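Local structure of hydroquinone dioxygenase small subunit (Pseudomonas sp., 4ZXA) at the interface of chains A and B. The protein forms, with the large subunit, the two-subunit hydroquinone 1,2-dioxygenase PnpCD, a cupin-type enzyme dependent on ferrous iron. Numbering follows the deposited sequence. Chains: chain A, Hydroquinone dioxygenase small subunit; chain B, Hydroquinone dioxygenase large subunit.

Contact 1: the interface of chains A and B. Residues chain A 122-124, 127-129; chain B 200-202, 217-219.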
loop_
_atom_site.group_PDB
_atom_site.type_symbol
_atom_site.label_atom_id
_atom_site.label_comp_id
_atom_site.label_asym_id
_atom_site.label_seq_id
_atom_site.Cartn_x
_atom_site.Cartn_y
_atom_site.Cartn_z
ATOM N N VAL A 122 -24.291 42.123 -0.191
ATOM C CA VAL A 122 -23.080 41.404 -0.511
ATOM C C VAL A 122 -23.151 40.967 -1.970
ATOM O O VAL A 122 -24.228 40.671 -2.496
ATOM C CB VAL A 122 -22.917 40.163 0.408
ATOM C CG1 VAL A 122 -21.728 39.332 -0.027
ATOM C CG2 VAL A 122 -22.768 40.594 1.856
ATOM N N LEU A 123 -21.996 40.916 -2.618
ATOM C CA LEU A 123 -21.919 40.467 -3.995
ATOM C C LEU A 123 -21.131 39.179 -4.125
ATOM O O LEU A 123 -19.910 39.183 -4.089
ATOM C CB LEU A 123 -21.289 41.551 -4.849
ATOM C CG LEU A 123 -22.315 42.125 -5.804
ATOM C CD1 LEU A 123 -21.935 43.545 -6.234
ATOM C CD2 LEU A 123 -22.408 41.143 -6.975
ATOM N N LEU A 124 -21.843 38.074 -4.287
ATOM C CA LEU A 124 -21.220 36.754 -4.279
ATOM C C LEU A 124 -20.963 36.231 -5.686
ATOM O O LEU A 124 -21.883 36.122 -6.508
ATOM C CB LEU A 124 -22.103 35.745 -3.526
ATOM C CG LEU A 124 -22.416 36.050 -2.060
ATOM C CD1 LEU A 124 -23.422 35.039 -1.488
ATOM C CD2 LEU A 124 -21.139 36.088 -1.215
ATOM N N GLY A 127 -17.844 30.294 -5.566
ATOM C CA GLY A 127 -16.891 29.920 -4.546
ATOM C C GLY A 127 -17.007 30.800 -3.325
ATOM O O GLY A 127 -16.270 30.618 -2.355
ATOM N N HIS A 128 -17.933 31.750 -3.364
ATOM C CA HIS A 128 -18.096 32.676 -2.256
ATOM C C HIS A 128 -19.210 32.259 -1.299
ATOM O O HIS A 128 -20.255 31.734 -1.709
ATOM C CB HIS A 128 -18.344 34.097 -2.765
ATOM C CG HIS A 128 -17.194 34.661 -3.542
ATOM N ND1 HIS A 128 -17.298 35.817 -4.275
ATOM C CD2 HIS A 128 -15.927 34.215 -3.699
ATOM C CE1 HIS A 128 -16.128 36.076 -4.851
ATOM N NE2 HIS A 128 -15.285 35.111 -4.511
ATOM N N GLN A 129 -18.976 32.514 -0.017
ATOM C CA GLN A 129 -19.914 32.156 1.033
ATOM C C GLN A 129 -20.273 33.414 1.839
ATOM O O GLN A 129 -19.428 34.286 2.072
ATOM C CB GLN A 129 -19.278 31.080 1.933
ATOM C CG GLN A 129 -20.109 30.615 3.124
ATOM C CD GLN A 129 -19.435 29.475 3.905
ATOM O OE1 GLN A 129 -19.069 28.443 3.332
ATOM N NE2 GLN A 129 -19.267 29.663 5.216
ATOM N N ASP B 200 -10.088 36.249 -5.475
ATOM C CA ASP B 200 -10.903 37.418 -5.189
ATOM C C ASP B 200 -11.883 37.165 -4.070
ATOM O O ASP B 200 -12.525 36.121 -4.037
ATOM C CB ASP B 200 -11.666 37.865 -6.441
ATOM C CG ASP B 200 -10.735 38.263 -7.581
ATOM O OD1 ASP B 200 -9.590 38.726 -7.303
ATOM O OD2 ASP B 200 -11.152 38.095 -8.754
ATOM N N GLU B 201 -11.989 38.133 -3.164
ATOM C CA GLU B 201 -12.961 38.100 -2.085
ATOM C C GLU B 201 -14.273 38.694 -2.584
ATOM O O GLU B 201 -14.263 39.564 -3.453
ATOM C CB GLU B 201 -12.459 38.908 -0.870
ATOM C CG GLU B 201 -11.169 38.409 -0.231
ATOM C CD GLU B 201 -11.327 37.041 0.447
ATOM O OE1 GLU B 201 -12.467 36.517 0.511
ATOM O OE2 GLU B 201 -10.306 36.474 0.913
ATOM N N PRO B 202 -15.408 38.240 -2.025
ATOM C CA PRO B 202 -16.696 38.854 -2.368
ATOM C C PRO B 202 -16.700 40.306 -1.890
ATOM O O PRO B 202 -15.928 40.652 -0.987
ATOM C CB PRO B 202 -17.709 38.062 -1.532
ATOM C CG PRO B 202 -16.945 36.974 -0.841
ATOM C CD PRO B 202 -15.509 37.339 -0.863
ATOM N N PHE B 217 -16.923 35.495 2.737
ATOM C CA PHE B 217 -15.535 35.278 2.313
ATOM C C PHE B 217 -15.499 34.327 1.133
ATOM O O PHE B 217 -16.518 33.741 0.772
ATOM C CB PHE B 217 -14.676 34.722 3.460
ATOM C CG PHE B 217 -15.036 33.312 3.868
ATOM C CD1 PHE B 217 -16.206 33.053 4.560
ATOM C CD2 PHE B 217 -14.202 32.256 3.568
ATOM C CE1 PHE B 217 -16.547 31.757 4.937
ATOM C CE2 PHE B 217 -14.525 30.966 3.948
ATOM C CZ PHE B 217 -15.704 30.714 4.633
ATOM N N SER B 218 -14.335 34.173 0.519
ATOM C CA SER B 218 -14.221 33.223 -0.570
ATOM C C SER B 218 -13.813 31.864 -0.045
ATOM O O SER B 218 -12.683 31.666 0.393
ATOM C CB SER B 218 -13.223 33.689 -1.620
ATOM O OG SER B 218 -12.949 32.640 -2.525
ATOM N N LEU B 219 -14.748 30.928 -0.101
ATOM C CA LEU B 219 -14.492 29.568 0.318
ATOM C C LEU B 219 -13.467 28.850 -0.593
ATOM O O LEU B 219 -12.616 28.114 -0.106
ATOM C CB LEU B 219 -15.812 28.794 0.403
ATOM C CG LEU B 219 -15.743 27.322 0.822
ATOM C CD1 LEU B 219 -15.241 27.175 2.268
ATOM C CD2 LEU B 219 -17.100 26.635 0.633
#

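Contact 2: the interface of chains A and B. Residues chain A 56-58, 61-63; chain B 263, 316, 318, 336.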
loop_
_atom_site.group_PDB
_atom_site.type_symbol
_atom_site.label_atom_id
_atom_site.label_comp_id
_atom_site.label_asym_id
_atom_site.label_seq_id
_atom_site.Cartn_x
_atom_site.Cartn_y
_atom_site.Cartn_z
ATOM N N GLY A 56 -29.791 17.287 0.255
ATOM C CA GLY A 56 -29.266 16.537 1.378
ATOM C C GLY A 56 -30.179 16.696 2.575
ATOM O O GLY A 56 -30.623 17.810 2.876
ATOM N N LEU A 57 -30.460 15.590 3.265
ATOM C CA LEU A 57 -31.312 15.624 4.450
ATOM C C LEU A 57 -30.776 14.739 5.586
ATOM O O LEU A 57 -30.649 13.521 5.426
ATOM C CB LEU A 57 -32.736 15.206 4.085
ATOM C CG LEU A 57 -33.711 15.094 5.254
ATOM C CD1 LEU A 57 -33.819 16.411 6.006
ATOM C CD2 LEU A 57 -35.073 14.649 4.739
ATOM N N ASN A 58 -30.467 15.350 6.729
ATOM C CA ASN A 58 -29.933 14.592 7.867
ATOM C C ASN A 58 -30.591 15.004 9.167
ATOM O O ASN A 58 -30.334 16.097 9.685
ATOM C CB ASN A 58 -28.407 14.737 7.973
ATOM C CG ASN A 58 -27.783 13.702 8.909
ATOM O OD1 ASN A 58 -28.420 13.256 9.859
ATOM N ND2 ASN A 58 -26.543 13.307 8.632
ATOM N N TYR A 61 -31.889 18.460 9.227
ATOM C CA TYR A 61 -31.010 19.474 8.652
ATOM C C TYR A 61 -31.000 19.288 7.149
ATOM O O TYR A 61 -31.125 18.158 6.640
ATOM C CB TYR A 61 -29.610 19.392 9.244
ATOM C CG TYR A 61 -29.646 19.628 10.726
ATOM C CD1 TYR A 61 -29.605 20.920 11.230
ATOM C CD2 TYR A 61 -29.766 18.557 11.630
ATOM C CE1 TYR A 61 -29.677 21.156 12.598
ATOM C CE2 TYR A 61 -29.822 18.782 13.003
ATOM C CZ TYR A 61 -29.787 20.087 13.474
ATOM O OH TYR A 61 -29.839 20.341 14.815
ATOM N N VAL A 62 -30.898 20.386 6.417
ATOM C CA VAL A 62 -30.974 20.257 4.970
ATOM C C VAL A 62 -29.859 20.977 4.246
ATOM O O VAL A 62 -29.322 21.978 4.720
ATOM C CB VAL A 62 -32.357 20.718 4.394
ATOM C CG1 VAL A 62 -33.482 19.769 4.825
ATOM C CG2 VAL A 62 -32.670 22.161 4.785
ATOM N N VAL A 63 -29.504 20.427 3.094
ATOM C CA VAL A 63 -28.766 21.184 2.101
ATOM C C VAL A 63 -29.701 21.402 0.918
ATOM O O VAL A 63 -30.186 20.446 0.313
ATOM C CB VAL A 63 -27.490 20.482 1.659
ATOM C CG1 VAL A 63 -26.874 21.218 0.482
ATOM C CG2 VAL A 63 -26.513 20.427 2.818
ATOM N N TRP B 263 -22.703 12.713 4.311
ATOM C CA TRP B 263 -22.984 13.380 3.042
ATOM C C TRP B 263 -21.736 14.033 2.445
ATOM O O TRP B 263 -21.019 14.783 3.111
ATOM C CB TRP B 263 -24.105 14.405 3.195
ATOM C CG TRP B 263 -25.440 13.783 3.491
ATOM C CD1 TRP B 263 -25.914 13.400 4.716
ATOM C CD2 TRP B 263 -26.482 13.480 2.548
ATOM N NE1 TRP B 263 -27.188 12.876 4.594
ATOM C CE2 TRP B 263 -27.555 12.913 3.275
ATOM C CE3 TRP B 263 -26.624 13.645 1.167
ATOM C CZ2 TRP B 263 -28.736 12.506 2.661
ATOM C CZ3 TRP B 263 -27.789 13.235 0.564
ATOM C CH2 TRP B 263 -28.833 12.678 1.307
ATOM N N TRP B 316 -20.413 17.130 4.916
ATOM C CA TRP B 316 -21.474 17.745 5.690
ATOM C C TRP B 316 -21.794 16.873 6.917
ATOM O O TRP B 316 -22.333 15.775 6.800
ATOM C CB TRP B 316 -22.699 17.951 4.816
ATOM C CG TRP B 316 -23.910 18.472 5.522
ATOM C CD1 TRP B 316 -23.962 19.424 6.510
ATOM C CD2 TRP B 316 -25.262 18.062 5.286
ATOM N NE1 TRP B 316 -25.274 19.634 6.896
ATOM C CE2 TRP B 316 -26.086 18.806 6.160
ATOM C CE3 TRP B 316 -25.856 17.129 4.429
ATOM C CZ2 TRP B 316 -27.467 18.647 6.194
ATOM C CZ3 TRP B 316 -27.234 16.972 4.466
ATOM C CH2 TRP B 316 -28.023 17.728 5.346
ATOM N N ASN B 318 -23.170 16.061 11.006
ATOM C CA ASN B 318 -24.278 16.273 11.918
ATOM C C ASN B 318 -23.825 15.953 13.339
ATOM O O ASN B 318 -23.657 14.797 13.699
ATOM C CB ASN B 318 -25.461 15.388 11.522
ATOM C CG ASN B 318 -26.671 15.583 12.436
ATOM O OD1 ASN B 318 -26.615 16.337 13.408
ATOM N ND2 ASN B 318 -27.766 14.903 12.121
ATOM N N PRO B 336 -30.412 7.140 4.206
ATOM C CA PRO B 336 -31.237 8.274 4.641
ATOM C C PRO B 336 -32.623 8.391 3.996
ATOM O O PRO B 336 -33.533 8.828 4.679
ATOM C CB PRO B 336 -30.372 9.482 4.274
ATOM C CG PRO B 336 -29.584 9.021 3.113
ATOM C CD PRO B 336 -29.248 7.583 3.424
HETATM O O HOH W 1 -28.977 11.507 6.401
#

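Contact 1: the interface of chains A and B
With CG anti to its carbonyl carbon (chi1 -63°), A:His128 lays its imidazole against B:Pro202, while A:Gln129, with CG anti to the backbone N and an extended chain, runs alongside B:Phe217. The motif is a short antiparallel beta bridge between subunits: strand 128-132 of the cupin small subunit pairs with strand 216-218 of the large subunit. A:Gln129 N gives a nearly straight hydrogen bond to B:Phe217 O, 2.9 Å, and the amide of B:Phe217 returns one to A:Gln129 O. One step along, B:Leu219 N, at the start of helix 219-224, bonds to A:Gly127 O at 2.7 Å. CG of B:Pro202 sits over one face of the A:His128 ring, displaced toward its rim, 3.8 Å from the centroid. CB of B:Ser218 meets CD2 of the A:His128 ring at 3.5 Å. At the imidazole tip, NE2 of A:His128 makes a weak, bent hydrogen bond to the backbone O of B:Asp200, 3.0 Å. An alanine in place of A:His128 would probably leave B:Pro202 without its ring face and the B:Asp200 carbonyl without this donor. The side chains of A:Gln129 and B:Phe217 lie side by side, pointing the same way, with amide and ring planes 71° apart and NE2 of A:Gln129 3.4 Å from CE1 of B:Phe217. Behind the bridge, the carboxylate OE1 of B:Glu201 accepts a hydrogen bond from B:Ser218 N, 3.0 Å, tying the proline-bearing loop to the paired strand.

Contact 2: the interface of chains A and B
Strands 52-58 and 61-69 of chain A, joined by a tight turn, meet strands 262-266 and 310-318 of chain B, with the loop at B:Pro336 at the margin. B:Trp316 points the six-membered edge of its indole at the face of the hairpin, touching backbone of both strands. A:Val63 places methyl CG2, anti to its carbonyl carbon, over the middle of one face of this indole, 3.6 Å from the centroid of the six-membered ring. At the rim, A:Leu57 N and A:Tyr61 C lie in the indole plane, and CH2 of B:Trp316 is 3.4 Å from A:Tyr61 O. B:Trp263 lays one face against the same stretch, A:Gly56 and A:Leu57: CA of A:Gly56 stands over its six-membered ring, 3.8 Å from the centroid, and A:Leu57 N lies above the same face. CZ3 of B:Trp316 also packs on that face, so the two tryptophans brace each other. The indole NE1 of B:Trp263 is 2.9 Å from a water lying in the ring plane, and that water is 2.8 Å from A:Leu57 O. Near the turn, the amide ND2 of B:Asn318 donates to OD1 of A:Asn58, 2.9 Å. This OD1 lies in the amide plane of B:Asn318, whereas ND2 stands well above the carbonyl plane of A:Asn58, off its lone pairs; the amide planes are 83° apart. The hairpin of the cupin small subunit thus abuts large-subunit strands 262-266 and 310-318, the latter ending at B:Asn318.

Contact 1 and contact 2 join the same two chains at places whose C-alpha centres are about 23 Å apart, and they share no residue or secondary-structure element. The small subunit brings strands 116-125 and 128-132 to contact 1 but strands 52-58 and 61-69 to contact 2. On the large subunit, contact 1 draws on 200-202 and 217-219, whereas contact 2 draws on strands 262-266 and 310-318. Backbone pairing at contact 1 and tryptophan packing at contact 2 would probably together limit rocking of one subunit on the other, consistent with PnpCD as a two-subunit enzyme; the deposited assembly holds two copies of each chain.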